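Local coordinates for aminotransferase, class V family protein (Trichomonas vaginalis, PDB 5F8V) that probably transfers the amino group of O-phospho-L-serine to 2-oxoglutarate with pyridoxal 5'-phosphate as cofactor, a step of serine biosynthesis, at residues P137-D140 / T141-L144; E276-K279 / K280-A284; N326-Q330 / R331-T335. All coordinates share one frame; numbering follows the deposited sequence.

Contact 1: P137-D140 / T141-L144; sequences PARD and TWKL
Between P137 and W142 the backbone makes a short 3-10 turn, with T141 N bonded to A138 O at 3.0 Å and W142 N to R139 O at 3.2 Å. A138 O carries a second bond, from the T141 hydroxyl: OG1 lies 2.7 Å from A138 O and in the carbonyl plane, whereas T141 N comes from above that plane. The torsion behind this is chi1 of 64°, which sets OG1 between the T141 backbone N and carbonyl carbon and aims the hydroxyl back at A138. The W142 indole folds over the same turn. Its NE1 donates to P137 O at 2.9 Å with an N-H...O angle of 149°, reaching the oxygen from well above the carbonyl plane. The two i to i+3 backbone bonds, A138 to T141 and R139 to W142, make this a 3-10 turn; it lies in the loop that leads from strand 121-124, at one edge of the mixed sheet of the large domain, to strand 148-154. R139 covers one face of the indole. Its side chain is bent at chi2, and CD sits over the six-membered ring as a CH-pi contact, 3.5 Å from the ring centroid and displaced toward the rim; R139 CD to W142 CE3 is 3.2 Å. Beyond CD the guanidinium plane is nearly parallel to the indole plane, 4° apart, but passes obliquely by CE3, and R139 NH2 ends 3.8 Å from L144 CD1. R139 NE donates to D169 O, which helps to fix the direction of the chain as it crosses the indole. W142 is the buried residue of the turn: its ring also meets that of F151 on strand 148-154, with the planes at a shallow angle, and touches L99 and V125.

Contact 2: E276-K279 / K280-A284; sequences EKAK and KVYEA
Y282 carries its CG anti to its own carbonyl carbon (chi1 -75°), which turns the ring back toward A278, one turn earlier; V281, with CG1 anti to its backbone N and CG2 beside that N (chi1 177°), lays CG2 3.4 Å from K277 O. Both belong to one regular alpha-helix, 267-286, and these are its ordinary i to i+4 relations. The backbone bonds follow suit: Y282 N to A278 O is 2.9 Å, with the donor nearly on the C=O axis, and E283 N to K279 O is equally short. K280 N to E276 O is longer at 3.3 Å yet almost straight, at 172°. The side chains divide the helix into two faces. On the buried face A278, V281 and Y282 all pack against M305 of strand 304-307, and the Y282 hydroxyl bonds to S301 O. K277 is buried as well: its chain runs over M355 and V358 of helix 355-367, and NZ is held by the carbonyl oxygens of Y350 and C353. The exposed face carries E276, K279, K280 and E283. E276 and K280 are of opposite charge and one turn apart, but OE1 of E276 stays 6.4 Å from NZ of K280, so they form no salt bridge; K280 NZ instead has a long, weak ion pair with D359. On the buried side, Y282 CE2 is 4.2 Å from A278 CB, and its neighbour CD2 is 3.2 Å from A278 O.

Contact 3: N326-Q330 / R331-T335; sequences NFCTQ and RKLLT
C328 O takes two backbone bonds, from R331 N and L333 N, both at 3.0 Å and from opposite faces of its carbonyl plane. Together with K332 N to T329 O, the L333 bond makes the Schellman motif that ends helix 318-329, and the positive phi of K332 (57°) is that of its C-prime residue. The turn from T329 to K332 is type I. The tight part includes the C328-L333 pair, where C328 CB meets L333 CB at 3.9 Å and L333 CB also lies against C328 O. Here C328 and L333 are both buried, and L333 reaches on to A360 and A364 of helix 355-367. R331 on F327 is close-packed too. R331 extends from CG to NE alongside F327, the two side chains pointing the same way: R331 CG is 3.5 Å from F327 O, and R331 NE is 3.7 Å from both CE1 and CZ of the F327 ring. The guanidinium is turned 29° from the ring plane and approaches obliquely. R331 NH1 forms a salt bridge with E367, which probably helps to hold the group there, while W368 meets the F327 ring edge-to-face. The solvent side is looser: K332 is exposed, and so is Q330, which turns its amide back to make a weak bond from NE2 to N326 O. At the far end T329 CG2 touches L334 CD2, and one water bridges the T329 hydroxyl, to which it donates, and T335 N, from which it accepts; the hydroxyl is also bonded to V325 O. Past the turn, strand 333-334 pairs in parallel with strand 7-8, K332 and L334 bonding to Y7. Helix 355-367 packs beside it, and S34 and M36 of the second subunit touch K332 and L334.

The three contacts follow one another along the chain. Contact 1 lies in the loop between two strands, 121-124 and 148-154, of the mixed seven-stranded sheet of the large domain, while contacts 2 and 3 come later and share the C-terminal region. The centre of contact 1 is about 30 Å from that of contact 2 and about 41 Å from that of contact 3; none of the three touch. Contacts 2 and 3, with centres about 19 Å apart, both pack on helix 355-367, which thus links helix 267-286 to the end of helix 318-329. Contact 3 alone touches the second subunit, through K332 and L334, so it lies at the subunit interface.

Contact 1: P137-D140 / T141-L144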
# COMPACT_ATOMS: atom_id res chain seq x y z
N PRO A 137 -20.19 22.03 -14.46
CA PRO A 137 -21.50 22.70 -14.52
C PRO A 137 -21.55 23.95 -13.65
O PRO A 137 -20.90 23.99 -12.60
CB PRO A 137 -22.45 21.63 -13.99
CG PRO A 137 -21.78 20.34 -14.32
CD PRO A 137 -20.33 20.61 -14.10
N ALA A 138 -22.30 24.95 -14.11
CA ALA A 138 -22.33 26.27 -13.49
C ALA A 138 -22.78 26.18 -12.03
O ALA A 138 -23.70 25.42 -11.70
CB ALA A 138 -23.25 27.19 -14.27
N ARG A 139 -22.11 26.94 -11.17
CA ARG A 139 -22.35 26.94 -9.71
C ARG A 139 -23.83 27.09 -9.33
O ARG A 139 -24.32 26.40 -8.44
CB ARG A 139 -21.50 28.04 -9.05
CG ARG A 139 -21.70 28.23 -7.54
CD ARG A 139 -21.41 26.96 -6.77
NE ARG A 139 -21.69 27.08 -5.34
CZ ARG A 139 -22.89 26.93 -4.76
NH1 ARG A 139 -23.98 26.66 -5.49
NH2 ARG A 139 -23.01 27.06 -3.44
N ASP A 140 -24.54 27.96 -10.05
CA ASP A 140 -25.93 28.28 -9.73
C ASP A 140 -26.94 27.17 -10.07
O ASP A 140 -28.10 27.28 -9.68
CB ASP A 140 -26.35 29.59 -10.42
CG ASP A 140 -25.47 30.78 -10.03
OD1 ASP A 140 -25.19 30.97 -8.83
OD2 ASP A 140 -25.07 31.54 -10.93
N THR A 141 -26.52 26.13 -10.79
CA THR A 141 -27.37 24.95 -11.06
C THR A 141 -27.19 23.83 -10.04
O THR A 141 -27.95 22.86 -10.06
CB THR A 141 -27.07 24.34 -12.45
OG1 THR A 141 -25.72 23.84 -12.48
CG2 THR A 141 -27.25 25.36 -13.55
N TRP A 142 -26.18 23.96 -9.18
CA TRP A 142 -25.89 22.95 -8.17
C TRP A 142 -27.04 22.88 -7.16
O TRP A 142 -27.50 23.91 -6.68
CB TRP A 142 -24.59 23.30 -7.42
CG TRP A 142 -23.33 23.30 -8.28
CD1 TRP A 142 -23.25 23.14 -9.63
CD2 TRP A 142 -21.99 23.52 -7.82
NE1 TRP A 142 -21.94 23.24 -10.05
CE2 TRP A 142 -21.15 23.46 -8.96
CE3 TRP A 142 -21.42 23.73 -6.56
CZ2 TRP A 142 -19.77 23.63 -8.87
CZ3 TRP A 142 -20.04 23.90 -6.47
CH2 TRP A 142 -19.23 23.86 -7.63
N LYS A 143 -27.48 21.66 -6.88
CA LYS A 143 -28.53 21.39 -5.89
C LYS A 143 -27.88 20.75 -4.67
O LYS A 143 -27.59 19.55 -4.67
CB LYS A 143 -29.62 20.48 -6.49
CG LYS A 143 -30.81 21.22 -7.10
CD LYS A 143 -30.40 22.22 -8.17
CE LYS A 143 -31.58 23.03 -8.68
NZ LYS A 143 -31.14 24.12 -9.60
N LEU A 144 -27.63 21.56 -3.64
CA LEU A 144 -26.97 21.09 -2.42
C LEU A 144 -28.00 20.54 -1.44
O LEU A 144 -29.18 20.90 -1.48
CB LEU A 144 -26.18 22.23 -1.76
CG LEU A 144 -25.26 23.08 -2.65
CD1 LEU A 144 -24.39 23.97 -1.76
CD2 LEU A 144 -24.40 22.24 -3.57

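Contact 2: E276-K279 / K280-A284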
# COMPACT_ATOMS: atom_id res chain seq x y z
N GLU A 276 3.50 26.63 -18.12
CA GLU A 276 4.33 26.78 -19.33
C GLU A 276 4.20 25.57 -20.24
O GLU A 276 3.93 25.70 -21.43
CB GLU A 276 5.81 26.98 -19.00
CG GLU A 276 6.17 28.41 -18.65
CD GLU A 276 7.60 28.54 -18.15
OE1 GLU A 276 8.50 27.80 -18.64
OE2 GLU A 276 7.83 29.39 -17.25
N LYS A 277 4.42 24.39 -19.66
CA LYS A 277 4.28 23.13 -20.40
C LYS A 277 2.87 22.95 -20.98
O LYS A 277 2.74 22.63 -22.16
CB LYS A 277 4.68 21.94 -19.52
CG LYS A 277 6.17 21.87 -19.21
CD LYS A 277 6.51 20.66 -18.35
CE LYS A 277 6.11 20.87 -16.89
NZ LYS A 277 6.65 19.79 -16.02
N ALA A 278 1.84 23.19 -20.18
CA ALA A 278 0.44 23.05 -20.63
C ALA A 278 0.09 23.98 -21.79
O ALA A 278 -0.55 23.55 -22.74
CB ALA A 278 -0.53 23.27 -19.48
N LYS A 279 0.52 25.23 -21.70
CA LYS A 279 0.26 26.25 -22.73
C LYS A 279 0.82 25.83 -24.10
O LYS A 279 0.13 25.93 -25.12
CB LYS A 279 0.84 27.60 -22.30
CG LYS A 279 0.48 28.79 -23.18
CD LYS A 279 1.35 29.99 -22.83
CE LYS A 279 0.94 31.24 -23.62
NZ LYS A 279 -0.37 31.79 -23.14
N LYS A 280 2.06 25.34 -24.11
CA LYS A 280 2.67 24.76 -25.32
C LYS A 280 1.84 23.60 -25.89
O LYS A 280 1.59 23.55 -27.09
CB LYS A 280 4.10 24.29 -25.03
CG LYS A 280 5.11 25.42 -24.79
CD LYS A 280 6.52 24.85 -24.65
CE LYS A 280 7.58 25.94 -24.77
NZ LYS A 280 8.96 25.41 -24.53
N VAL A 281 1.39 22.68 -25.03
CA VAL A 281 0.64 21.51 -25.50
C VAL A 281 -0.71 21.97 -26.08
O VAL A 281 -1.10 21.50 -27.15
CB VAL A 281 0.42 20.44 -24.41
CG1 VAL A 281 -0.44 19.29 -24.93
CG2 VAL A 281 1.74 19.89 -23.89
N TYR A 282 -1.40 22.88 -25.39
CA TYR A 282 -2.71 23.38 -25.86
C TYR A 282 -2.61 24.20 -27.14
O TYR A 282 -3.48 24.10 -28.00
CB TYR A 282 -3.46 24.17 -24.77
CG TYR A 282 -4.05 23.28 -23.70
CD1 TYR A 282 -4.98 22.30 -24.03
CD2 TYR A 282 -3.69 23.42 -22.35
CE1 TYR A 282 -5.53 21.48 -23.06
CE2 TYR A 282 -4.25 22.60 -21.37
CZ TYR A 282 -5.17 21.63 -21.73
OH TYR A 282 -5.75 20.78 -20.81
N GLU A 283 -1.57 25.02 -27.26
CA GLU A 283 -1.32 25.76 -28.50
C GLU A 283 -0.98 24.80 -29.66
O GLU A 283 -1.36 25.07 -30.79
CB GLU A 283 -0.26 26.86 -28.31
CG GLU A 283 0.22 27.59 -29.57
CD GLU A 283 -0.88 28.34 -30.35
OE1 GLU A 283 -2.07 27.95 -30.30
OE2 GLU A 283 -0.54 29.33 -31.03
N ALA A 284 -0.30 23.68 -29.39
CA ALA A 284 -0.08 22.65 -30.40
C ALA A 284 -1.39 21.94 -30.81
O ALA A 284 -1.57 21.61 -31.99
CB ALA A 284 0.95 21.63 -29.93

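Contact 3: N326-Q330 / R331-T335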
# COMPACT_ATOMS: atom_id res chain seq x y z
N ASN A 326 1.21 5.35 -32.66
CA ASN A 326 2.41 4.65 -33.11
C ASN A 326 3.45 5.58 -33.70
O ASN A 326 4.64 5.35 -33.52
CB ASN A 326 2.04 3.52 -34.07
CG ASN A 326 1.56 2.30 -33.32
OD1 ASN A 326 2.35 1.61 -32.67
ND2 ASN A 326 0.26 2.05 -33.36
N PHE A 327 2.99 6.63 -34.37
CA PHE A 327 3.85 7.73 -34.82
C PHE A 327 4.63 8.33 -33.65
O PHE A 327 5.83 8.59 -33.76
CB PHE A 327 3.00 8.80 -35.50
CG PHE A 327 3.78 9.90 -36.14
CD1 PHE A 327 3.92 11.14 -35.51
CD2 PHE A 327 4.36 9.73 -37.40
CE1 PHE A 327 4.63 12.17 -36.11
CE2 PHE A 327 5.06 10.76 -38.01
CZ PHE A 327 5.21 11.97 -37.36
N CYS A 328 3.93 8.53 -32.53
CA CYS A 328 4.55 9.01 -31.29
C CYS A 328 5.43 7.95 -30.63
O CYS A 328 6.57 8.26 -30.27
CB CYS A 328 3.49 9.50 -30.30
SG CYS A 328 2.61 10.95 -30.88
N THR A 329 4.92 6.72 -30.50
CA THR A 329 5.69 5.60 -29.91
C THR A 329 7.00 5.33 -30.65
O THR A 329 8.01 5.03 -30.02
CB THR A 329 4.87 4.29 -29.89
OG1 THR A 329 3.61 4.50 -29.28
CG2 THR A 329 5.60 3.18 -29.13
N GLN A 330 6.99 5.43 -31.99
CA GLN A 330 8.20 5.22 -32.79
C GLN A 330 9.22 6.36 -32.62
O GLN A 330 10.37 6.22 -33.03
CB GLN A 330 7.86 4.92 -34.27
CG GLN A 330 7.34 6.07 -35.10
CD GLN A 330 6.86 5.67 -36.49
OE1 GLN A 330 7.38 6.15 -37.48
NE2 GLN A 330 5.86 4.79 -36.56
N ARG A 331 8.81 7.49 -32.03
CA ARG A 331 9.71 8.56 -31.57
C ARG A 331 9.97 8.54 -30.04
O ARG A 331 10.39 9.55 -29.47
CB ARG A 331 9.12 9.92 -31.96
CG ARG A 331 8.91 10.12 -33.44
CD ARG A 331 8.00 11.31 -33.72
NE ARG A 331 8.14 11.77 -35.10
CZ ARG A 331 8.68 12.92 -35.51
NH1 ARG A 331 9.15 13.83 -34.64
NH2 ARG A 331 8.73 13.18 -36.81
N LYS A 332 9.71 7.41 -29.39
CA LYS A 332 9.85 7.27 -27.93
C LYS A 332 9.01 8.27 -27.08
O LYS A 332 9.37 8.61 -25.95
CB LYS A 332 11.34 7.29 -27.52
CG LYS A 332 12.08 5.98 -27.80
CD LYS A 332 13.44 5.91 -27.10
CE LYS A 332 13.33 5.67 -25.59
NZ LYS A 332 12.92 4.29 -25.18
N LEU A 333 7.88 8.70 -27.65
CA LEU A 333 6.88 9.48 -26.92
C LEU A 333 5.85 8.44 -26.50
O LEU A 333 5.04 8.01 -27.31
CB LEU A 333 6.26 10.56 -27.82
CG LEU A 333 7.21 11.64 -28.35
CD1 LEU A 333 6.65 12.28 -29.61
CD2 LEU A 333 7.47 12.70 -27.28
N LEU A 334 5.92 8.01 -25.24
CA LEU A 334 5.19 6.83 -24.78
C LEU A 334 3.92 7.15 -24.00
O LEU A 334 3.88 8.11 -23.22
CB LEU A 334 6.11 5.96 -23.91
CG LEU A 334 7.40 5.45 -24.60
CD1 LEU A 334 8.21 4.61 -23.62
CD2 LEU A 334 7.07 4.64 -25.84
N THR A 335 2.90 6.31 -24.21
CA THR A 335 1.61 6.36 -23.52
C THR A 335 0.85 7.66 -23.79
O THR A 335 0.30 8.31 -22.89
CB THR A 335 1.76 6.07 -22.01
OG1 THR A 335 2.64 4.95 -21.83
CG2 THR A 335 0.41 5.73 -21.35
O HOH W 1 3.46 4.37 -26.18